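Long-range contacts in aldehyde dehydrogenase (Staphylococcus aureus, PDB 6K10), which oxidises 4,4'-diaponeurosporen-4-al to 4,4'-diaponeurosporenoic acid with NAD+ as electron acceptor, a step in the biosynthesis of the protective carotenoid staphyloxanthin: residues Lys221-Asp227 and Pro254-His260; Leu373-Glu378 and Gly395-Leu401; Ile232-Glu237 and Ala270-Thr274. The protein carries 1 engineered substitution. One frame throughout, in Å; residues are numbered along the deposited sequence.

Interaction 1 (Lys221-Asp227 and Pro254-His260)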
loop_
_atom_site.group_PDB
_atom_site.type_symbol
_atom_site.label_atom_id
_atom_site.label_comp_id
_atom_site.label_asym_id
_atom_site.label_seq_id
_atom_site.Cartn_x
_atom_site.Cartn_y
_atom_site.Cartn_z
ATOM N N LYS A 221 7.292 -7.769 19.738
ATOM C CA LYS A 221 6.892 -8.068 21.113
ATOM C C LYS A 221 5.851 -7.027 21.522
ATOM O O LYS A 221 6.193 -5.873 21.801
ATOM C CB LYS A 221 8.107 -8.082 22.039
ATOM C CG LYS A 221 9.117 -9.184 21.693
ATOM C CD LYS A 221 10.417 -9.057 22.481
ATOM C CE LYS A 221 10.212 -9.335 23.958
ATOM N NZ LYS A 221 9.824 -10.752 24.214
ATOM N N SER A 222 4.582 -7.437 21.544
ATOM C CA SER A 222 3.483 -6.519 21.828
ATOM C C SER A 222 3.436 -6.195 23.318
ATOM O O SER A 222 3.254 -7.106 24.128
ATOM C CB SER A 222 2.159 -7.125 21.378
ATOM O OG SER A 222 2.145 -7.387 19.983
ATOM N N PRO A 223 3.587 -4.934 23.715
ATOM C CA PRO A 223 3.567 -4.596 25.141
ATOM C C PRO A 223 2.172 -4.335 25.675
ATOM O O PRO A 223 1.286 -3.859 24.969
ATOM C CB PRO A 223 4.413 -3.316 25.198
ATOM C CG PRO A 223 4.174 -2.661 23.879
ATOM C CD PRO A 223 3.930 -3.771 22.875
ATOM N N VAL A 224 1.986 -4.670 26.947
ATOM C CA VAL A 224 0.816 -4.252 27.714
ATOM C C VAL A 224 1.313 -3.307 28.795
ATOM O O VAL A 224 2.180 -3.678 29.595
ATOM C CB VAL A 224 0.066 -5.445 28.334
ATOM C CG1 VAL A 224 -1.117 -4.965 29.179
ATOM C CG2 VAL A 224 -0.394 -6.403 27.259
ATOM N N ILE A 225 0.802 -2.076 28.798
ATOM C CA ILE A 225 1.047 -1.133 29.883
ATOM C C ILE A 225 -0.129 -1.219 30.840
ATOM O O ILE A 225 -1.287 -1.125 30.416
ATOM C CB ILE A 225 1.231 0.308 29.370
ATOM C CG1 ILE A 225 2.310 0.381 28.297
ATOM C CG2 ILE A 225 1.629 1.223 30.519
ATOM C CD1 ILE A 225 2.232 1.623 27.419
ATOM N N VAL A 226 0.165 -1.421 32.119
ATOM C CA VAL A 226 -0.831 -1.427 33.183
ATOM C C VAL A 226 -0.401 -0.336 34.152
ATOM O O VAL A 226 0.559 -0.521 34.908
ATOM C CB VAL A 226 -0.933 -2.789 33.883
ATOM C CG1 VAL A 226 -1.932 -2.734 35.043
ATOM C CG2 VAL A 226 -1.300 -3.878 32.890
ATOM N N ASP A 227 -1.082 0.808 34.122
ATOM C CA ASP A 227 -0.696 1.897 35.003
ATOM C C ASP A 227 -1.453 1.823 36.325
ATOM O O ASP A 227 -2.302 0.954 36.539
ATOM C CB ASP A 227 -0.857 3.256 34.297
ATOM C CG ASP A 227 -2.288 3.792 34.251
ATOM O OD1 ASP A 227 -3.212 3.268 34.912
ATOM O OD2 ASP A 227 -2.480 4.794 33.532
ATOM N N PRO A 254 -0.435 -10.447 24.108
ATOM C CA PRO A 254 0.460 -9.755 25.043
ATOM C C PRO A 254 1.787 -10.488 25.151
ATOM O O PRO A 254 1.847 -11.634 25.605
ATOM C CB PRO A 254 -0.320 -9.798 26.360
ATOM C CG PRO A 254 -1.745 -9.754 25.916
ATOM C CD PRO A 254 -1.787 -10.613 24.671
ATOM N N ASP A 255 2.854 -9.841 24.686
ATOM C CA ASP A 255 4.158 -10.472 24.833
ATOM C C ASP A 255 4.711 -10.269 26.238
ATOM O O ASP A 255 5.092 -11.237 26.900
ATOM C CB ASP A 255 5.138 -9.937 23.785
ATOM C CG ASP A 255 6.462 -10.679 23.803
ATOM O OD1 ASP A 255 7.330 -10.344 24.638
ATOM O OD2 ASP A 255 6.621 -11.619 22.991
ATOM N N TYR A 256 4.741 -9.026 26.713
ATOM C CA TYR A 256 5.245 -8.712 28.042
ATOM C C TYR A 256 4.417 -7.590 28.646
ATOM O O TYR A 256 3.678 -6.894 27.949
ATOM C CB TYR A 256 6.739 -8.338 28.005
ATOM C CG TYR A 256 7.040 -7.087 27.204
ATOM C CD1 TYR A 256 7.305 -7.159 25.842
ATOM C CD2 TYR A 256 7.079 -5.836 27.813
ATOM C CE1 TYR A 256 7.585 -6.028 25.104
ATOM C CE2 TYR A 256 7.359 -4.693 27.081
ATOM C CZ TYR A 256 7.612 -4.795 25.727
ATOM O OH TYR A 256 7.893 -3.665 24.992
ATOM N N ILE A 257 4.563 -7.413 29.957
ATOM C CA ILE A 257 3.804 -6.425 30.712
ATOM C C ILE A 257 4.767 -5.401 31.304
ATOM O O ILE A 257 5.794 -5.767 31.883
ATOM C CB ILE A 257 2.959 -7.086 31.818
ATOM C CG1 ILE A 257 1.989 -8.105 31.211
ATOM C CG2 ILE A 257 2.215 -6.027 32.645
ATOM C CD1 ILE A 257 0.909 -8.616 32.165
ATOM N N LEU A 258 4.442 -4.123 31.128
ATOM C CA LEU A 258 5.052 -3.018 31.859
ATOM C C LEU A 258 3.985 -2.520 32.822
ATOM O O LEU A 258 3.001 -1.908 32.392
ATOM C CB LEU A 258 5.503 -1.907 30.912
ATOM C CG LEU A 258 6.735 -2.168 30.049
ATOM C CD1 LEU A 258 6.774 -1.166 28.914
ATOM C CD2 LEU A 258 8.019 -2.099 30.869
ATOM N N VAL A 259 4.155 -2.816 34.111
ATOM C CA VAL A 259 3.174 -2.457 35.129
ATOM C C VAL A 259 3.803 -1.455 36.086
ATOM O O VAL A 259 4.986 -1.562 36.421
ATOM C CB VAL A 259 2.652 -3.700 35.890
ATOM C CG1 VAL A 259 3.770 -4.410 36.654
ATOM C CG2 VAL A 259 1.507 -3.325 36.829
ATOM N N HIS A 260 3.016 -0.467 36.507
ATOM C CA HIS A 260 3.514 0.488 37.483
ATOM C C HIS A 260 3.845 -0.227 38.787
ATOM O O HIS A 260 3.118 -1.122 39.228
ATOM C CB HIS A 260 2.491 1.597 37.730
ATOM C CG HIS A 260 3.032 2.730 38.548
ATOM N ND1 HIS A 260 3.002 2.734 39.926
ATOM C CD2 HIS A 260 3.640 3.883 38.182
ATOM C CE1 HIS A 260 3.555 3.848 40.374
ATOM N NE2 HIS A 260 3.952 4.562 39.335
HETATM O O HOH W 1 8.246 -4.076 22.409
#
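Two neighbouring parallel strands, 223-226 and 256-260, run side by side with axes 4.7 Å apart and only 17° between their directions. On one face the valines and isoleucine mesh in staggered fashion. Ile257 drops between Val224 and Val226, its CG1 4.4 Å from Val224 CB and its CG2 4.1 Å from Val226 CG2; Val224 CG2 in turn nudges up to Pro254 CB (3.5 Å), and Val259 CG2 rests 3.9 Å from Val226 CB. On the other face Pro223, Ile225, Tyr256 and Leu258 line up, and the Tyr256 ring leans across towards Pro223. Pro223 CA lies over one ring face, Pro223 CB is 3.6 Å from Tyr256 CZ, and Lys221 CB touches Tyr256 CE1 at 3.7 Å. A water ties Tyr256 OH to Lys221 O. Beneath these side chains the backbones pair closely: Val224 N to Tyr256 O (3.0 Å), Leu258 N to Val224 O (2.8 Å), Val226 N to Leu258 O and His260 N to Val226 O (both 2.9 Å). At the start, the salt bridge from Lys221 NZ to Asp255 OD1 (2.6 Å) pins the ends together. These strands bracket helix 232-244 in a beta-alpha-beta crossover. Strand 372-376 flanks 223-226, strand 348-354 flanks 256-260, and Ile364 of helix 357-365 packs onto Pro223, Ile225, Tyr256 and Leu258.

Interaction 2 (Leu373-Glu378 and Gly395-Leu401). With EDO (1,2-ethanediol), chain B.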
loop_
_atom_site.group_PDB
_atom_site.type_symbol
_atom_site.label_atom_id
_atom_site.label_comp_id
_atom_site.label_asym_id
_atom_site.label_seq_id
_atom_site.Cartn_x
_atom_site.Cartn_y
_atom_site.Cartn_z
ATOM N N LEU A 373 -0.330 -3.045 20.632
ATOM C CA LEU A 373 -0.017 -2.467 21.931
ATOM C C LEU A 373 -1.309 -2.348 22.721
ATOM O O LEU A 373 -2.357 -2.024 22.160
ATOM C CB LEU A 373 0.655 -1.094 21.808
ATOM C CG LEU A 373 1.029 -0.377 23.115
ATOM C CD1 LEU A 373 2.336 0.387 22.967
ATOM C CD2 LEU A 373 -0.083 0.564 23.567
ATOM N N TYR A 374 -1.223 -2.600 24.024
ATOM C CA TYR A 374 -2.377 -2.509 24.904
ATOM C C TYR A 374 -2.042 -1.634 26.099
ATOM O O TYR A 374 -0.928 -1.680 26.625
ATOM C CB TYR A 374 -2.831 -3.897 25.358
ATOM C CG TYR A 374 -3.001 -4.861 24.206
ATOM C CD1 TYR A 374 -4.088 -4.761 23.352
ATOM C CD2 TYR A 374 -2.062 -5.860 23.963
ATOM C CE1 TYR A 374 -4.245 -5.631 22.285
ATOM C CE2 TYR A 374 -2.214 -6.736 22.902
ATOM C CZ TYR A 374 -3.305 -6.620 22.069
ATOM O OH TYR A 374 -3.452 -7.494 21.017
ATOM N N LEU A 375 -3.013 -0.826 26.513
ATOM C CA LEU A 375 -2.891 0.014 27.694
ATOM C C LEU A 375 -4.106 -0.198 28.576
ATOM O O LEU A 375 -5.241 -0.092 28.104
ATOM C CB LEU A 375 -2.767 1.496 27.324
ATOM C CG LEU A 375 -2.934 2.454 28.506
ATOM C CD1 LEU A 375 -1.782 2.310 29.491
ATOM C CD2 LEU A 375 -3.059 3.887 28.029
ATOM N N PHE A 376 -3.866 -0.502 29.847
ATOM C CA PHE A 376 -4.921 -0.594 30.844
ATOM C C PHE A 376 -4.789 0.596 31.778
ATOM O O PHE A 376 -3.775 0.738 32.474
ATOM C CB PHE A 376 -4.864 -1.921 31.604
ATOM C CG PHE A 376 -5.365 -3.083 30.797
ATOM C CD1 PHE A 376 -4.511 -3.777 29.961
ATOM C CD2 PHE A 376 -6.700 -3.448 30.837
ATOM C CE1 PHE A 376 -4.973 -4.835 29.197
ATOM C CE2 PHE A 376 -7.167 -4.504 30.077
ATOM C CZ PHE A 376 -6.302 -5.199 29.256
ATOM N N SER A 377 -5.803 1.456 31.763
ATOM C CA SER A 377 -5.775 2.722 32.474
ATOM C C SER A 377 -7.186 3.270 32.542
ATOM O O SER A 377 -7.992 3.045 31.638
ATOM C CB SER A 377 -4.847 3.729 31.779
ATOM O OG SER A 377 -4.849 4.986 32.441
ATOM N N GLU A 378 -7.474 3.980 33.629
ATOM C CA GLU A 378 -8.681 4.779 33.744
ATOM C C GLU A 378 -8.391 6.259 33.550
ATOM O O GLU A 378 -9.286 7.096 33.722
ATOM C CB GLU A 378 -9.344 4.527 35.099
ATOM C CG GLU A 378 -9.704 3.065 35.338
ATOM C CD GLU A 378 -10.682 2.538 34.313
ATOM O OE1 GLU A 378 -11.549 3.323 33.880
ATOM O OE2 GLU A 378 -10.586 1.349 33.942
ATOM N N GLY A 395 -4.236 -1.653 18.307
ATOM C CA GLY A 395 -4.273 -2.032 19.702
ATOM C C GLY A 395 -5.603 -1.815 20.377
ATOM O O GLY A 395 -6.652 -1.767 19.734
ATOM N N ALA A 396 -5.542 -1.699 21.701
ATOM C CA ALA A 396 -6.746 -1.639 22.513
ATOM C C ALA A 396 -6.461 -0.900 23.810
ATOM O O ALA A 396 -5.378 -1.034 24.387
ATOM C CB ALA A 396 -7.277 -3.043 22.819
ATOM N N ILE A 397 -7.441 -0.120 24.252
ATOM C CA ILE A 397 -7.442 0.481 25.577
ATOM C C ILE A 397 -8.385 -0.344 26.442
ATOM O O ILE A 397 -9.569 -0.492 26.111
ATOM C CB ILE A 397 -7.875 1.955 25.532
ATOM C CG1 ILE A 397 -7.066 2.733 24.492
ATOM C CG2 ILE A 397 -7.727 2.597 26.905
ATOM C CD1 ILE A 397 -5.567 2.511 24.571
ATOM N N ASN A 398 -7.853 -0.898 27.532
ATOM C CA ASN A 398 -8.621 -1.710 28.480
ATOM C C ASN A 398 -9.179 -2.977 27.830
ATOM O O ASN A 398 -10.272 -3.440 28.165
ATOM C CB ASN A 398 -9.735 -0.890 29.137
ATOM C CG ASN A 398 -9.201 0.113 30.144
ATOM O OD1 ASN A 398 -8.126 -0.079 30.712
ATOM N ND2 ASN A 398 -9.954 1.186 30.379
ATOM N N ASP A 399 -8.412 -3.555 26.906
ATOM C CA ASP A 399 -8.729 -4.854 26.324
ATOM C C ASP A 399 -7.474 -5.374 25.638
ATOM O O ASP A 399 -6.474 -4.664 25.517
ATOM C CB ASP A 399 -9.896 -4.767 25.332
ATOM C CG ASP A 399 -10.684 -6.064 25.236
ATOM O OD1 ASP A 399 -10.314 -7.044 25.918
ATOM O OD2 ASP A 399 -11.666 -6.106 24.464
ATOM N N THR A 400 -7.529 -6.632 25.203
ATOM C CA THR A 400 -6.494 -7.184 24.337
ATOM C C THR A 400 -7.146 -8.019 23.244
ATOM O O THR A 400 -8.246 -8.549 23.421
ATOM C CB THR A 400 -5.457 -8.050 25.091
ATOM O OG1 THR A 400 -6.043 -9.300 25.475
ATOM C CG2 THR A 400 -4.912 -7.335 26.329
ATOM N N LEU A 401 -6.462 -8.089 22.098
ATOM C CA LEU A 401 -6.774 -8.992 20.991
ATOM C C LEU A 401 -8.019 -8.607 20.194
ATOM O O LEU A 401 -8.031 -8.753 18.968
ATOM C CB LEU A 401 -6.900 -10.433 21.507
ATOM C CG LEU A 401 -7.350 -11.525 20.532
ATOM C CD1 LEU A 401 -6.263 -11.837 19.517
ATOM C CD2 LEU A 401 -7.735 -12.781 21.292
HETATM C C1 EDO B . -13.535 2.218 31.902
HETATM O O1 EDO B . -12.338 1.908 31.181
HETATM C C2 EDO B . -13.903 3.680 31.697
HETATM O O2 EDO B . -15.305 3.764 31.421
HETATM O O HOH W 2 -8.399 0.047 33.543
#
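This is a parallel strand pair that ends in a tight turn: strands 372-376 and 394-397 of a beta-alpha-beta unit, joined through helix 380-389, at the edge of the chain's own sheet where the second subunit takes over. Their axes lie 4.9 Å apart and diverge by just 4°. Ala396 holds the register, its N donating to Leu373 O and its O accepting from Leu375 N, both at 3.2 Å; Asn398 N then reaches Leu375 O at 2.8 Å. Gly395 is fitted to its place, since a CB there would fall 2.0 Å from Leu373 O. At Asn398 the backbone turns into left-handed helical territory and doubles back, but its side-chain amide carries the pairing one step further: OD1 accepts from Ser377 N and ND2 donates to Ser377 O, both at 3.0 Å. The returning residues lie along two rings. Thr400 CB sits 3.8 Å from the centroid of the Tyr374 ring, squarely over its face in a CH-pi contact, while Thr400 CG2 meets the Phe376 ring edge, 3.8 Å from Phe376 CE1. Tyr374 OH bonds to Val252 O, next to Ser251, the engineered residue at the predicted active site. Gly395, Ala396 and Ile397 pair in parallel with a strand of the second subunit, so the sheet continues across the dimer. Chemically, a single asparagine side chain standing in for strand backbone lets the chain leave strand 394-397 and turn back at Asn398 while the backbone N and O of Ser377 still find partners.

Interaction 3 (Ile232-Glu237 and Ala270-Thr274)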
loop_
_atom_site.group_PDB
_atom_site.type_symbol
_atom_site.label_atom_id
_atom_site.label_comp_id
_atom_site.label_asym_id
_atom_site.label_seq_id
_atom_site.Cartn_x
_atom_site.Cartn_y
_atom_site.Cartn_z
ATOM N N ILE A 232 -7.552 -3.627 38.070
ATOM C CA ILE A 232 -6.561 -4.700 38.033
ATOM C C ILE A 232 -7.208 -6.035 37.684
ATOM O O ILE A 232 -6.685 -6.794 36.860
ATOM C CB ILE A 232 -5.801 -4.772 39.369
ATOM C CG1 ILE A 232 -5.101 -3.441 39.649
ATOM C CG2 ILE A 232 -4.801 -5.915 39.350
ATOM C CD1 ILE A 232 -3.956 -3.141 38.700
ATOM N N LYS A 233 -8.344 -6.353 38.308
ATOM C CA LYS A 233 -8.951 -7.660 38.065
ATOM C C LYS A 233 -9.489 -7.766 36.645
ATOM O O LYS A 233 -9.300 -8.792 35.980
ATOM C CB LYS A 233 -10.059 -7.942 39.077
ATOM C CG LYS A 233 -10.570 -9.379 39.010
ATOM C CD LYS A 233 -9.414 -10.365 39.142
ATOM C CE LYS A 233 -9.891 -11.807 39.250
ATOM N NZ LYS A 233 -10.594 -12.284 38.026
ATOM N N VAL A 234 -10.165 -6.720 36.162
ATOM C CA VAL A 234 -10.655 -6.724 34.787
ATOM C C VAL A 234 -9.490 -6.741 33.803
ATOM O O VAL A 234 -9.548 -7.407 32.763
ATOM C CB VAL A 234 -11.583 -5.522 34.545
ATOM C CG1 VAL A 234 -12.060 -5.503 33.102
ATOM C CG2 VAL A 234 -12.766 -5.573 35.497
ATOM N N ALA A 235 -8.420 -6.007 34.111
ATOM C CA ALA A 235 -7.230 -6.048 33.266
ATOM C C ALA A 235 -6.676 -7.462 33.183
ATOM O O ALA A 235 -6.346 -7.952 32.098
ATOM C CB ALA A 235 -6.167 -5.090 33.801
ATOM N N SER A 236 -6.581 -8.141 34.327
ATOM C CA SER A 236 -6.018 -9.485 34.340
ATOM C C SER A 236 -6.876 -10.453 33.535
ATOM O O SER A 236 -6.353 -11.369 32.891
ATOM C CB SER A 236 -5.859 -9.967 35.781
ATOM O OG SER A 236 -7.083 -10.460 36.294
ATOM N N GLU A 237 -8.197 -10.261 33.549
ATOM C CA GLU A 237 -9.077 -11.142 32.789
ATOM C C GLU A 237 -8.901 -10.931 31.289
ATOM O O GLU A 237 -8.817 -11.897 30.520
ATOM C CB GLU A 237 -10.532 -10.912 33.205
ATOM C CG GLU A 237 -10.884 -11.512 34.558
ATOM C CD GLU A 237 -12.160 -10.936 35.146
ATOM O OE1 GLU A 237 -12.896 -10.237 34.418
ATOM O OE2 GLU A 237 -12.430 -11.188 36.340
ATOM N N ALA A 270 -3.981 -11.009 40.736
ATOM C CA ALA A 270 -5.191 -11.096 39.925
ATOM C C ALA A 270 -4.992 -12.011 38.722
ATOM O O ALA A 270 -5.899 -12.770 38.361
ATOM C CB ALA A 270 -5.623 -9.701 39.473
ATOM N N LEU A 271 -3.820 -11.949 38.086
ATOM C CA LEU A 271 -3.546 -12.833 36.956
ATOM C C LEU A 271 -3.589 -14.295 37.381
ATOM O O LEU A 271 -4.173 -15.137 36.691
ATOM C CB LEU A 271 -2.187 -12.501 36.338
ATOM C CG LEU A 271 -2.043 -11.200 35.549
ATOM C CD1 LEU A 271 -0.573 -10.873 35.367
ATOM C CD2 LEU A 271 -2.743 -11.302 34.201
ATOM N N SER A 272 -2.964 -14.615 38.517
ATOM C CA SER A 272 -2.970 -15.989 39.010
ATOM C C SER A 272 -4.388 -16.450 39.323
ATOM O O SER A 272 -4.779 -17.573 38.988
ATOM C CB SER A 272 -2.082 -16.104 40.249
ATOM O OG SER A 272 -0.775 -15.623 39.991
ATOM N N LYS A 273 -5.173 -15.587 39.972
ATOM C CA LYS A 273 -6.557 -15.927 40.282
ATOM C C LYS A 273 -7.369 -16.157 39.014
ATOM O O LYS A 273 -8.164 -17.102 38.938
ATOM C CB LYS A 273 -7.187 -14.816 41.120
ATOM C CG LYS A 273 -8.676 -14.977 41.337
ATOM C CD LYS A 273 -9.240 -13.798 42.105
ATOM C CE LYS A 273 -9.645 -14.190 43.511
ATOM N NZ LYS A 273 -10.361 -13.080 44.198
ATOM N N THR A 274 -7.187 -15.298 38.011
ATOM C CA THR A 274 -7.929 -15.427 36.760
ATOM C C THR A 274 -7.587 -16.734 36.053
ATOM O O THR A 274 -8.471 -17.422 35.526
ATOM C CB THR A 274 -7.626 -14.232 35.857
ATOM O OG1 THR A 274 -8.224 -13.051 36.403
ATOM C CG2 THR A 274 -8.158 -14.467 34.450
#
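Ala270 opens the contact from helix 264-279 as a small bump aimed at helix 232-244. Its CB nestles among Ile232 CG2 and Lys233 CD, each 3.9 Å away, and Ser236 OG at 3.6 Å. So short a side chain lets the backbones come near, with axes 8.5 Å apart and crossing at -53°. Leu271 points its CA-to-CB bond away, yet its tip swings back so that CD2 lies 3.7 Å from Ser236 CB; the two CA atoms of Leu271 and Ser236 are only 4.9 Å apart. Lys273, on the exposed side, touches Lys233 at one point, Lys273 CD lying 3.5 Å from Lys233 CE. Thr274 brings in the polar part of the contact. Its OG1 accepts a hydrogen bond from Lys233 NZ at 3.0 Å and lies 2.8 Å from Ser236 OG and 3.1 Å from Ala270 O, two acceptors within reach of its one proton. Ser236 OG sends its own proton back to Lys233 O (2.8 Å). Lys233 NZ also makes a salt bridge to Glu237 OE2 (2.7 Å) within its own helix and another to Glu277, further along the partner helix, so one charge joins both helices. Small side chains at Ala270 and Ser236 thus allow the close approach, and polar groups gather round Thr274 OG1. Helix 232-244 leads into strand 256-260 and helix 264-279 follows it; Leu271 also packs on Leu329 of strand 324-330, while Val234 and Glu237 touch the second subunit.

The three contacts build one side of the alpha/beta domain that holds the predicted nucleophile position. Interactions 1 and 2, centres about 9 Å apart, are consecutive steps across one sheet: strands 223-226 and 372-376 are neighbours, joined by Phe376 N to Ile225 O (2.7 Å) and by Asp227 OD2 to Ser377 OG (2.6 Å). Interaction 3, about 14 Å from the centre of each, belongs to the helical layer: Ile232 packs on Val226, Leu271 on Ile257 and Ala235 on Phe376. Along the chain interactions 1 and 3 interleave, whereas interaction 2 comes later. The helices of interaction 3 thus pack on the sheet face carrying Val226 and Ile257, and interactions 2 and 3 both reach the second subunit.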